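Local coordinates for protein TetR-family transcriptional regulator (Pectobacterium atrosepticum, PDB 2HYT) that probably binds operator DNA through an N-terminal helix-turn-helix domain and regulates transcription, as other TetR-family proteins do, at residues 58-63 with 106-111. Numbering follows the deposited sequence.
Sequences GLLAAV and QRIVLR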
loop_
_atom_site.group_PDB
_atom_site.type_symbol
_atom_site.label_atom_id
_atom_site.label_comp_id
_atom_site.label_asym_id
_atom_site.label_seq_id
_atom_site.Cartn_x
_atom_site.Cartn_y
_atom_site.Cartn_z
ATOM N N GLY A 58 -15.071 9.648 9.955
ATOM C CA GLY A 58 -14.345 10.884 10.220
ATOM C C GLY A 58 -13.554 10.825 11.546
ATOM O O GLY A 58 -12.433 11.285 11.684
ATOM N N LEU A 59 -14.212 10.264 12.560
ATOM C CA LEU A 59 -13.583 10.029 13.853
ATOM C C LEU A 59 -12.391 9.088 13.687
ATOM O O LEU A 59 -11.276 9.367 14.177
ATOM C CB LEU A 59 -14.600 9.484 14.832
ATOM C CG LEU A 59 -14.059 9.151 16.228
ATOM C CD1 LEU A 59 -13.234 10.288 16.874
ATOM C CD2 LEU A 59 -15.276 8.690 17.141
ATOM N N LEU A 60 -12.627 7.974 12.995
ATOM C CA LEU A 60 -11.548 7.023 12.748
ATOM C C LEU A 60 -10.356 7.716 12.059
ATOM O O LEU A 60 -9.196 7.525 12.456
ATOM C CB LEU A 60 -11.997 5.836 11.911
ATOM C CG LEU A 60 -10.924 4.769 11.652
ATOM C CD1 LEU A 60 -10.381 4.127 12.936
ATOM C CD2 LEU A 60 -11.459 3.720 10.644
ATOM N N ALA A 61 -10.616 8.530 11.037
ATOM C CA ALA A 61 -9.521 9.226 10.344
ATOM C C ALA A 61 -8.744 10.111 11.287
ATOM O O ALA A 61 -7.487 10.158 11.263
ATOM C CB ALA A 61 -10.054 10.006 9.136
ATOM N N ALA A 62 -9.464 10.761 12.199
ATOM C CA ALA A 62 -8.835 11.672 13.116
ATOM C C ALA A 62 -7.955 10.924 14.125
ATOM O O ALA A 62 -6.919 11.403 14.514
ATOM C CB ALA A 62 -9.889 12.546 13.831
ATOM N N VAL A 63 -8.441 9.784 14.606
ATOM C CA VAL A 63 -7.690 8.888 15.484
ATOM C C VAL A 63 -6.436 8.406 14.773
ATOM O O VAL A 63 -5.339 8.445 15.352
ATOM C CB VAL A 63 -8.555 7.715 15.912
ATOM C CG1 VAL A 63 -7.715 6.602 16.509
ATOM C CG2 VAL A 63 -9.686 8.204 16.910
ATOM N N GLN A 106 -2.219 -2.530 15.558
ATOM C CA GLN A 106 -2.699 -3.712 14.913
ATOM C C GLN A 106 -4.146 -3.575 14.512
ATOM O O GLN A 106 -4.552 -3.962 13.420
ATOM C CB GLN A 106 -2.512 -4.908 15.856
ATOM C CG GLN A 106 -2.979 -6.194 15.305
ATOM C CD GLN A 106 -2.847 -7.302 16.343
ATOM O OE1 GLN A 106 -3.462 -7.229 17.417
ATOM N NE2 GLN A 106 -1.998 -8.272 16.065
ATOM N N ARG A 107 -4.965 -3.110 15.454
ATOM C CA ARG A 107 -6.400 -3.106 15.259
ATOM C C ARG A 107 -6.851 -1.867 14.521
ATOM O O ARG A 107 -7.374 -1.967 13.408
ATOM C CB ARG A 107 -7.071 -3.226 16.603
ATOM C CG ARG A 107 -6.968 -4.666 17.141
ATOM C CD ARG A 107 -7.883 -4.855 18.344
ATOM N NE ARG A 107 -7.359 -4.173 19.512
ATOM C CZ ARG A 107 -8.037 -3.924 20.637
ATOM N NH1 ARG A 107 -9.316 -4.264 20.763
ATOM N NH2 ARG A 107 -7.414 -3.316 21.648
ATOM N N ILE A 108 -6.587 -0.697 15.111
ATOM C CA ILE A 108 -7.115 0.563 14.559
ATOM C C ILE A 108 -6.533 0.905 13.173
ATOM O O ILE A 108 -7.265 1.264 12.253
ATOM C CB ILE A 108 -6.872 1.735 15.512
ATOM C CG1 ILE A 108 -7.616 1.495 16.836
ATOM C CG2 ILE A 108 -7.300 3.068 14.838
ATOM C CD1 ILE A 108 -9.126 1.419 16.665
ATOM N N VAL A 109 -5.211 0.783 13.024
ATOM C CA VAL A 109 -4.532 1.173 11.791
ATOM C C VAL A 109 -4.544 0.016 10.790
ATOM O O VAL A 109 -4.950 0.176 9.666
ATOM C CB VAL A 109 -3.091 1.644 12.063
ATOM C CG1 VAL A 109 -2.296 1.911 10.754
ATOM C CG2 VAL A 109 -3.066 2.854 12.987
ATOM N N LEU A 110 -4.082 -1.170 11.195
ATOM C CA LEU A 110 -3.811 -2.227 10.215
ATOM C C LEU A 110 -4.979 -3.112 9.876
ATOM O O LEU A 110 -4.909 -3.897 8.907
ATOM C CB LEU A 110 -2.589 -3.043 10.682
ATOM C CG LEU A 110 -1.274 -2.282 10.843
ATOM C CD1 LEU A 110 -0.257 -3.191 11.521
ATOM C CD2 LEU A 110 -0.722 -1.784 9.501
ATOM N N ARG A 111 -6.066 -2.999 10.646
ATOM C CA ARG A 111 -7.300 -3.745 10.394
ATOM C C ARG A 111 -8.445 -2.749 10.061
ATOM O O ARG A 111 -9.013 -2.739 8.960
ATOM C CB ARG A 111 -7.612 -4.651 11.579
ATOM C CG ARG A 111 -6.610 -5.812 11.671
ATOM C CD ARG A 111 -6.965 -6.707 12.807
ATOM N NE ARG A 111 -5.956 -7.739 13.004
ATOM C CZ ARG A 111 -5.889 -8.529 14.072
ATOM N NH1 ARG A 111 -6.800 -8.447 15.039
ATOM N NH2 ARG A 111 -4.903 -9.410 14.171
#
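Ile108 on helix 103-117 meets Leu60 and Val63 on helix 56-81 through a single methyl branch, CG2, which touches both residues. Its two contacts are of ordinary van der Waals length: Ile108 CG2 lies 3.8 Å from Leu60 CD1 and 3.9 Å from Val63 CG1. Leu60 and Val63 stand three residues apart, close to one helical turn, and therefore offer their methyls on the same flank of the helix to one partner.

The side chains approach in different ways. Leu60 and Ile108 run past each other in opposite senses, and with CG anti to the leucine nitrogen (chi1 -178°), the side chain extends far enough for its CD1 methyl to reach the isoleucine, although the bond to CB does not aim there. Val63 crosses Ile108 at about a right angle; its CB does point at the other helix, and a short beta-branched residue suffices. Ile108 likewise points across, with CG2 anti to the backbone N and beside the carbonyl carbon, where it can reach both partners.

No hydrogen bond links the segments, and all three touching residues are buried, a setting that suits purely aliphatic side chains. The nearest CA atoms, those of Leu60 and Ile108, are 8.0 Å apart, so these two segments meet through side chains and not through their backbones. Tyr30 packs on both Leu60 and Ile108, while Val63 also rests on Leu18 and Arg22 of helix 7-28. Nearby, Arg107 reaches back to the N-terminal region, where its NH2 is hydrogen-bonded to Ser26 O.

This is apolar helix-to-helix packing at the junction of the TetR fold, where the helix following the predicted helix-turn-helix motif meets a helix of the C-terminal domain, which in TetR relatives typically binds the ligand.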